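Local coordinates for protein putative dehydrogenase (Amycolatopsis orientalis, PDB 5A9T) that is an NADPH-dependent imine reductase that reduces imines to amines and binds (R)-1-methyltetrahydroisoquinoline, at residues 61-67 with 88-94. Sequence-based numbering, arbitrary orientation.
Sequences ASRLLVV and GRVVVNL
Extended strands 64-67 and 90-93 run parallel as neighbours in the Rossmann-type sheet, joined by a beta-alpha-beta crossover through helix 75-78; their axes come within 4.8 Å at 24°. Leu64, Val66, Val90 and Val92 share one face, Leu65, Val67, Val91 and Asn93 the other. Before the strand, Ser62 O accepts a hydrogen bond from Arg89 NH1 (2.9 Å), while Arg89 NE donates to Ala85 O. Arg63 (ttt; alpha-region backbone, -77/-41) makes a weak hydrogen bond from NH1 to Gly88 O (2.8 Å), lays one guanidinium face over Val90 CG2 and salt-bridges Glu146 through NE. Backbone hydrogen bonds follow: Val90 N to Arg63 O (2.8 Å), Leu65 N to Val90 O and Val92 N to Leu65 O (both 2.9 Å), Val67 N to Val92 O and Leu94 N to Val67 O (both 2.8 Å). Leu64 CD1 reaches Val92 CG2 (3.7 Å), Val66 CG1 Leu94 CD1 (3.9 Å), Val67 CG2 Val91 CG1 (4.0 Å). Backbone bonding thus fixes an aliphatic register; arginines close its start, while Asn93 hydrogen-bonds Asn95 beside the NADP(+) site.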
loop_
_atom_site.group_PDB
_atom_site.type_symbol
_atom_site.label_atom_id
_atom_site.label_comp_id
_atom_site.label_asym_id
_atom_site.label_seq_id
_atom_site.Cartn_x
_atom_site.Cartn_y
_atom_site.Cartn_z
ATOM N N ALA A 61 4.851 -8.774 43.246
ATOM C CA ALA A 61 4.119 -10.009 43.001
ATOM C C ALA A 61 4.781 -10.893 41.948
ATOM O O ALA A 61 4.527 -12.099 41.874
ATOM C CB ALA A 61 2.678 -9.749 42.577
ATOM N N SER A 62 5.524 -10.253 41.035
ATOM C CA SER A 62 5.970 -10.899 39.819
ATOM C C SER A 62 7.335 -10.398 39.428
ATOM O O SER A 62 7.644 -9.285 39.669
ATOM C CB SER A 62 5.001 -10.659 38.611
ATOM O OG SER A 62 3.632 -10.791 39.022
ATOM N N ARG A 63 8.117 -11.260 38.739
ATOM C CA ARG A 63 9.340 -10.781 38.134
ATOM C C ARG A 63 9.003 -10.004 36.822
ATOM O O ARG A 63 9.600 -8.955 36.551
ATOM C CB ARG A 63 10.305 -11.896 37.843
ATOM C CG ARG A 63 11.510 -11.520 36.980
ATOM C CD ARG A 63 12.544 -12.654 36.921
ATOM N NE ARG A 63 13.520 -12.505 35.797
ATOM C CZ ARG A 63 14.525 -11.682 35.776
ATOM N NH1 ARG A 63 14.790 -10.814 36.747
ATOM N NH2 ARG A 63 15.389 -11.627 34.774
ATOM N N LEU A 64 8.050 -10.544 36.055
ATOM C CA LEU A 64 7.650 -9.945 34.765
ATOM C C LEU A 64 6.562 -8.927 34.984
ATOM O O LEU A 64 5.473 -9.242 35.472
ATOM C CB LEU A 64 7.163 -11.059 33.813
ATOM C CG LEU A 64 6.688 -10.482 32.444
ATOM C CD1 LEU A 64 7.788 -9.821 31.721
ATOM C CD2 LEU A 64 6.077 -11.619 31.671
ATOM N N LEU A 65 6.901 -7.675 34.686
ATOM C CA LEU A 65 6.014 -6.509 34.865
ATOM C C LEU A 65 5.700 -5.992 33.463
ATOM O O LEU A 65 6.568 -5.439 32.801
ATOM C CB LEU A 65 6.649 -5.423 35.669
ATOM C CG LEU A 65 7.311 -5.924 36.961
ATOM C CD1 LEU A 65 8.181 -4.819 37.615
ATOM C CD2 LEU A 65 6.344 -6.544 37.992
ATOM N N VAL A 66 4.464 -6.162 33.024
ATOM C CA VAL A 66 3.958 -5.660 31.737
ATOM C C VAL A 66 3.306 -4.336 31.907
ATOM O O VAL A 66 2.342 -4.251 32.751
ATOM C CB VAL A 66 2.990 -6.674 31.146
ATOM C CG1 VAL A 66 2.401 -6.163 29.839
ATOM C CG2 VAL A 66 3.694 -7.979 30.808
ATOM N N VAL A 67 3.883 -3.247 31.405
ATOM C CA VAL A 67 3.455 -1.897 31.732
ATOM C C VAL A 67 2.737 -1.322 30.489
ATOM O O VAL A 67 3.326 -1.324 29.390
ATOM C CB VAL A 67 4.604 -1.063 32.207
ATOM C CG1 VAL A 67 4.111 0.342 32.546
ATOM C CG2 VAL A 67 5.266 -1.651 33.422
ATOM N N GLY A 88 16.023 -6.542 40.263
ATOM C CA GLY A 88 15.857 -7.886 39.974
ATOM C C GLY A 88 14.620 -8.358 39.308
ATOM O O GLY A 88 14.336 -9.544 39.218
ATOM N N ARG A 89 13.851 -7.381 38.854
ATOM C CA ARG A 89 12.607 -7.628 38.056
ATOM C C ARG A 89 12.819 -7.106 36.699
ATOM O O ARG A 89 13.925 -6.713 36.294
ATOM C CB ARG A 89 11.409 -7.003 38.780
ATOM C CG ARG A 89 11.292 -7.476 40.246
ATOM C CD ARG A 89 10.058 -6.968 40.958
ATOM N NE ARG A 89 10.136 -7.351 42.384
ATOM C CZ ARG A 89 9.760 -8.542 42.805
ATOM N NH1 ARG A 89 9.137 -9.426 42.101
ATOM N NH2 ARG A 89 10.056 -8.901 44.072
ATOM N N VAL A 90 11.801 -7.318 35.833
ATOM C CA VAL A 90 11.845 -6.992 34.371
ATOM C C VAL A 90 10.641 -6.176 34.029
ATOM O O VAL A 90 9.511 -6.555 34.377
ATOM C CB VAL A 90 11.896 -8.298 33.579
ATOM C CG1 VAL A 90 11.648 -8.064 32.110
ATOM C CG2 VAL A 90 13.210 -9.023 33.867
ATOM N N VAL A 91 10.846 -5.098 33.277
ATOM C CA VAL A 91 9.757 -4.251 32.724
ATOM C C VAL A 91 9.695 -4.506 31.239
ATOM O O VAL A 91 10.688 -4.322 30.524
ATOM C CB VAL A 91 10.013 -2.813 33.055
ATOM C CG1 VAL A 91 9.105 -1.931 32.168
ATOM C CG2 VAL A 91 9.789 -2.518 34.572
ATOM N N VAL A 92 8.507 -4.874 30.757
ATOM C CA VAL A 92 8.136 -4.877 29.355
ATOM C C VAL A 92 7.179 -3.735 29.179
ATOM O O VAL A 92 6.021 -3.794 29.639
ATOM C CB VAL A 92 7.571 -6.194 28.931
ATOM C CG1 VAL A 92 7.162 -6.178 27.449
ATOM C CG2 VAL A 92 8.533 -7.327 29.125
ATOM N N ASN A 93 7.659 -2.642 28.552
ATOM C CA ASN A 93 6.907 -1.449 28.369
ATOM C C ASN A 93 6.250 -1.422 27.010
ATOM O O ASN A 93 6.964 -1.307 26.026
ATOM C CB ASN A 93 7.836 -0.262 28.494
ATOM C CG ASN A 93 7.074 1.070 28.532
ATOM O OD1 ASN A 93 5.863 1.139 28.384
ATOM N ND2 ASN A 93 7.853 2.205 28.735
ATOM N N LEU A 94 4.920 -1.417 27.030
ATOM C CA LEU A 94 4.134 -1.490 25.761
ATOM C C LEU A 94 3.538 -0.159 25.425
ATOM O O LEU A 94 2.704 -0.098 24.481
ATOM C CB LEU A 94 3.168 -2.603 25.832
ATOM C CG LEU A 94 3.737 -3.981 26.019
ATOM C CD1 LEU A 94 2.681 -5.059 26.137
ATOM C CD2 LEU A 94 4.721 -4.372 24.905
HETATM O O HOH W 1 16.591 -8.192 36.534
#